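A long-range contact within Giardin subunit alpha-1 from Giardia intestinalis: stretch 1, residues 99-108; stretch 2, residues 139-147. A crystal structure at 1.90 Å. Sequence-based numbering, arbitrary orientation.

Stretch 1 99-108: VILCTPEDWH
Stretch 2 (139-147) LMEKWMAHE

Stretch 2 enters already helical at Leu139 and leaves helical geometry at His146, which has a positive phi (phi/psi 45/46). Stretch 1 passes through an extended Cys102 (-161/137) and Thr103 (-80/154) into a helix that starts at Pro104, with Thr103 OG1 (chi1 p) capping it by accepting from Asp106 N at 3.2 Å. In register, the CA atoms of Val99 and Met144 lie 7.0 Å apart, those of Ile100 and Trp143 7.6 Å, and those of Pro104 and His146 6.1 Å. The contact buries 513 Å², both sides summed.

Apolar packing joins the Val99 end of stretch 1 to the helix. Val99 (t) points toward it, placing CG1 3.8 Å from Met144 CG and 4.1 Å from Trp143 CD1. Ile100 (m, t) sets CG2 3.9 Å from Trp143 CZ2 and CD1 4.3 Å from Met140 CE. Trp143 is t with chi2 -88°; Met140 is m, t, t, and Met144 m, t, p, its CE at the edge of the Trp107 ring.

Ring contacts gather around His146 (m, chi2 -77°). Pro104 CA sits over one face of the His146 ring, 3.9 Å from the centroid and 14° off the normal, a CH-pi contact. Trp107 (t, chi2 -109°) points toward stretch 2; its five-membered ring meets the imidazole obliquely, with centroids 4.8 Å apart, planes at 47°, and CD1 3.3 Å from His146 CD2.

No clear direct hydrogen bond crosses the contact, and Trp107 NE1, 3.1 Å from Met144 O, has a poor angle for one. Water carries the polar links instead. The O of water 1 donates to Val99 O at 2.7 Å and hydrogen-bonds His146 NE2 at 3.0 Å. The O of water 2 accepts from Trp143 NE1 at 2.7 Å and lies 2.6 Å from Ile100 O and 2.4 Å from Cys102 O, tying the indole to the backbone turn.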

# COMPACT_ATOMS: atom_id res chain seq x y z
N VAL A 99 -4.10 4.96 1.79
CA VAL A 99 -4.54 6.02 0.89
C VAL A 99 -3.57 6.21 -0.28
O VAL A 99 -3.98 6.36 -1.43
CB VAL A 99 -4.71 7.38 1.66
CG1 VAL A 99 -4.95 8.53 0.70
CG2 VAL A 99 -5.84 7.30 2.66
N ILE A 100 -2.27 6.19 0.01
CA ILE A 100 -1.29 6.49 -1.03
C ILE A 100 -0.86 5.27 -1.85
O ILE A 100 -0.73 5.35 -3.07
CB ILE A 100 -0.05 7.20 -0.46
CG1 ILE A 100 -0.47 8.42 0.35
CG2 ILE A 100 0.89 7.59 -1.61
CD1 ILE A 100 0.69 9.20 0.96
N LEU A 101 -0.65 4.14 -1.18
CA LEU A 101 -0.32 2.89 -1.85
C LEU A 101 -1.63 2.21 -2.25
O LEU A 101 -2.08 1.25 -1.62
CB LEU A 101 0.51 2.01 -0.91
CG LEU A 101 1.29 0.76 -1.34
CD1 LEU A 101 0.34 -0.41 -1.40
CD2 LEU A 101 2.06 0.93 -2.66
N CYS A 102 -2.25 2.74 -3.30
CA CYS A 102 -3.57 2.27 -3.72
C CYS A 102 -3.81 2.69 -5.16
O CYS A 102 -3.51 3.81 -5.55
CB CYS A 102 -4.64 2.85 -2.81
SG CYS A 102 -6.30 2.21 -3.03
N THR A 103 -4.35 1.78 -5.96
CA THR A 103 -4.72 2.12 -7.33
C THR A 103 -6.08 2.84 -7.30
O THR A 103 -6.86 2.64 -6.38
CB THR A 103 -4.86 0.85 -8.18
OG1 THR A 103 -5.95 0.08 -7.68
CG2 THR A 103 -3.60 -0.00 -8.07
N PRO A 104 -6.36 3.69 -8.30
CA PRO A 104 -7.66 4.37 -8.30
C PRO A 104 -8.84 3.40 -8.31
O PRO A 104 -9.85 3.68 -7.66
CB PRO A 104 -7.62 5.22 -9.59
CG PRO A 104 -6.46 4.74 -10.36
CD PRO A 104 -5.49 4.13 -9.40
N GLU A 105 -8.70 2.28 -9.01
CA GLU A 105 -9.75 1.27 -9.06
C GLU A 105 -10.06 0.74 -7.66
O GLU A 105 -11.21 0.70 -7.22
CB GLU A 105 -9.33 0.11 -9.98
CG GLU A 105 -9.13 0.50 -11.45
CD GLU A 105 -7.92 1.41 -11.69
OE1 GLU A 105 -7.00 1.44 -10.85
OE2 GLU A 105 -7.90 2.10 -12.74
N ASP A 106 -9.01 0.33 -6.96
CA ASP A 106 -9.17 -0.19 -5.61
C ASP A 106 -9.71 0.88 -4.65
O ASP A 106 -10.45 0.58 -3.72
CB ASP A 106 -7.83 -0.76 -5.10
CG ASP A 106 -7.60 -2.20 -5.54
OD1 ASP A 106 -8.54 -2.86 -6.03
OD2 ASP A 106 -6.45 -2.69 -5.37
N TRP A 107 -9.33 2.13 -4.87
CA TRP A 107 -9.82 3.19 -3.98
C TRP A 107 -11.31 3.31 -4.14
O TRP A 107 -12.06 3.38 -3.17
CB TRP A 107 -9.17 4.53 -4.30
CG TRP A 107 -9.66 5.60 -3.39
CD1 TRP A 107 -10.48 6.64 -3.70
CD2 TRP A 107 -9.40 5.71 -1.98
NE1 TRP A 107 -10.73 7.41 -2.58
CE2 TRP A 107 -10.07 6.85 -1.51
CE3 TRP A 107 -8.65 4.94 -1.08
CZ2 TRP A 107 -10.02 7.25 -0.18
CZ3 TRP A 107 -8.60 5.35 0.25
CH2 TRP A 107 -9.28 6.49 0.68
N HIS A 108 -11.75 3.35 -5.39
CA HIS A 108 -13.15 3.51 -5.71
C HIS A 108 -14.01 2.43 -5.05
O HIS A 108 -15.07 2.74 -4.50
CB HIS A 108 -13.34 3.51 -7.23
CG HIS A 108 -14.74 3.80 -7.67
ND1 HIS A 108 -15.62 2.82 -8.05
CD2 HIS A 108 -15.40 4.98 -7.81
CE1 HIS A 108 -16.77 3.37 -8.40
NE2 HIS A 108 -16.66 4.68 -8.26
N LEU A 139 -2.91 17.58 0.46
CA LEU A 139 -2.50 16.63 -0.57
C LEU A 139 -3.31 15.34 -0.50
O LEU A 139 -3.71 14.81 -1.53
CB LEU A 139 -1.00 16.33 -0.51
CG LEU A 139 -0.44 15.37 -1.58
CD1 LEU A 139 -0.71 15.84 -3.01
CD2 LEU A 139 1.06 15.17 -1.37
N MET A 140 -3.57 14.84 0.71
CA MET A 140 -4.33 13.59 0.84
C MET A 140 -5.77 13.75 0.36
O MET A 140 -6.33 12.84 -0.27
CB MET A 140 -4.29 13.03 2.27
CG MET A 140 -2.97 12.32 2.58
SD MET A 140 -3.02 11.41 4.13
CE MET A 140 -1.28 11.00 4.35
N GLU A 141 -6.35 14.91 0.64
CA GLU A 141 -7.70 15.20 0.15
C GLU A 141 -7.76 15.14 -1.37
O GLU A 141 -8.65 14.52 -1.95
CB GLU A 141 -8.15 16.59 0.61
CG GLU A 141 -9.57 16.92 0.20
CD GLU A 141 -10.03 18.26 0.73
OE1 GLU A 141 -9.18 19.14 0.96
OE2 GLU A 141 -11.25 18.42 0.91
N LYS A 142 -6.80 15.79 -2.02
CA LYS A 142 -6.76 15.82 -3.48
C LYS A 142 -6.37 14.46 -4.06
O LYS A 142 -6.85 14.05 -5.11
CB LYS A 142 -5.79 16.90 -3.94
CG LYS A 142 -5.80 17.17 -5.43
CD LYS A 142 -6.03 18.65 -5.71
CE LYS A 142 -5.09 19.50 -4.89
NZ LYS A 142 -5.43 20.94 -5.02
N TRP A 143 -5.51 13.75 -3.35
CA TRP A 143 -5.13 12.40 -3.75
C TRP A 143 -6.34 11.48 -3.81
O TRP A 143 -6.51 10.72 -4.78
CB TRP A 143 -4.11 11.83 -2.77
CG TRP A 143 -3.41 10.62 -3.29
CD1 TRP A 143 -3.81 9.32 -3.19
CD2 TRP A 143 -2.16 10.61 -3.97
NE1 TRP A 143 -2.88 8.50 -3.78
CE2 TRP A 143 -1.86 9.27 -4.26
CE3 TRP A 143 -1.26 11.61 -4.38
CZ2 TRP A 143 -0.69 8.89 -4.95
CZ3 TRP A 143 -0.11 11.24 -5.05
CH2 TRP A 143 0.17 9.89 -5.32
N MET A 144 -7.17 11.53 -2.78
CA MET A 144 -8.35 10.66 -2.70
C MET A 144 -9.33 10.88 -3.85
O MET A 144 -10.08 9.97 -4.22
CB MET A 144 -9.05 10.83 -1.34
CG MET A 144 -8.26 10.20 -0.18
SD MET A 144 -8.90 10.45 1.47
CE MET A 144 -10.50 9.67 1.44
N ALA A 145 -9.30 12.08 -4.43
CA ALA A 145 -10.20 12.40 -5.55
C ALA A 145 -9.84 11.60 -6.80
O ALA A 145 -10.68 11.36 -7.67
CB ALA A 145 -10.17 13.90 -5.85
N HIS A 146 -8.58 11.17 -6.89
CA HIS A 146 -8.11 10.44 -8.06
C HIS A 146 -8.57 11.10 -9.36
O HIS A 146 -9.06 10.44 -10.28
CB HIS A 146 -8.51 8.97 -7.99
CG HIS A 146 -7.75 8.18 -6.97
ND1 HIS A 146 -6.46 7.77 -7.17
CD2 HIS A 146 -8.09 7.77 -5.73
CE1 HIS A 146 -6.03 7.12 -6.10
NE2 HIS A 146 -7.01 7.11 -5.21
N GLU A 147 -8.42 12.43 -9.42
CA GLU A 147 -8.68 13.19 -10.64
C GLU A 147 -7.36 13.68 -11.21
O GLU A 147 -6.89 14.76 -10.88
CB GLU A 147 -9.57 14.40 -10.35
CG GLU A 147 -11.00 14.08 -9.94
CD GLU A 147 -11.71 15.30 -9.37
OE1 GLU A 147 -11.07 16.38 -9.31
OE2 GLU A 147 -12.88 15.18 -8.96
O HOH W 1 -6.44 7.02 -2.30
O HOH W 2 -2.73 5.89 -4.63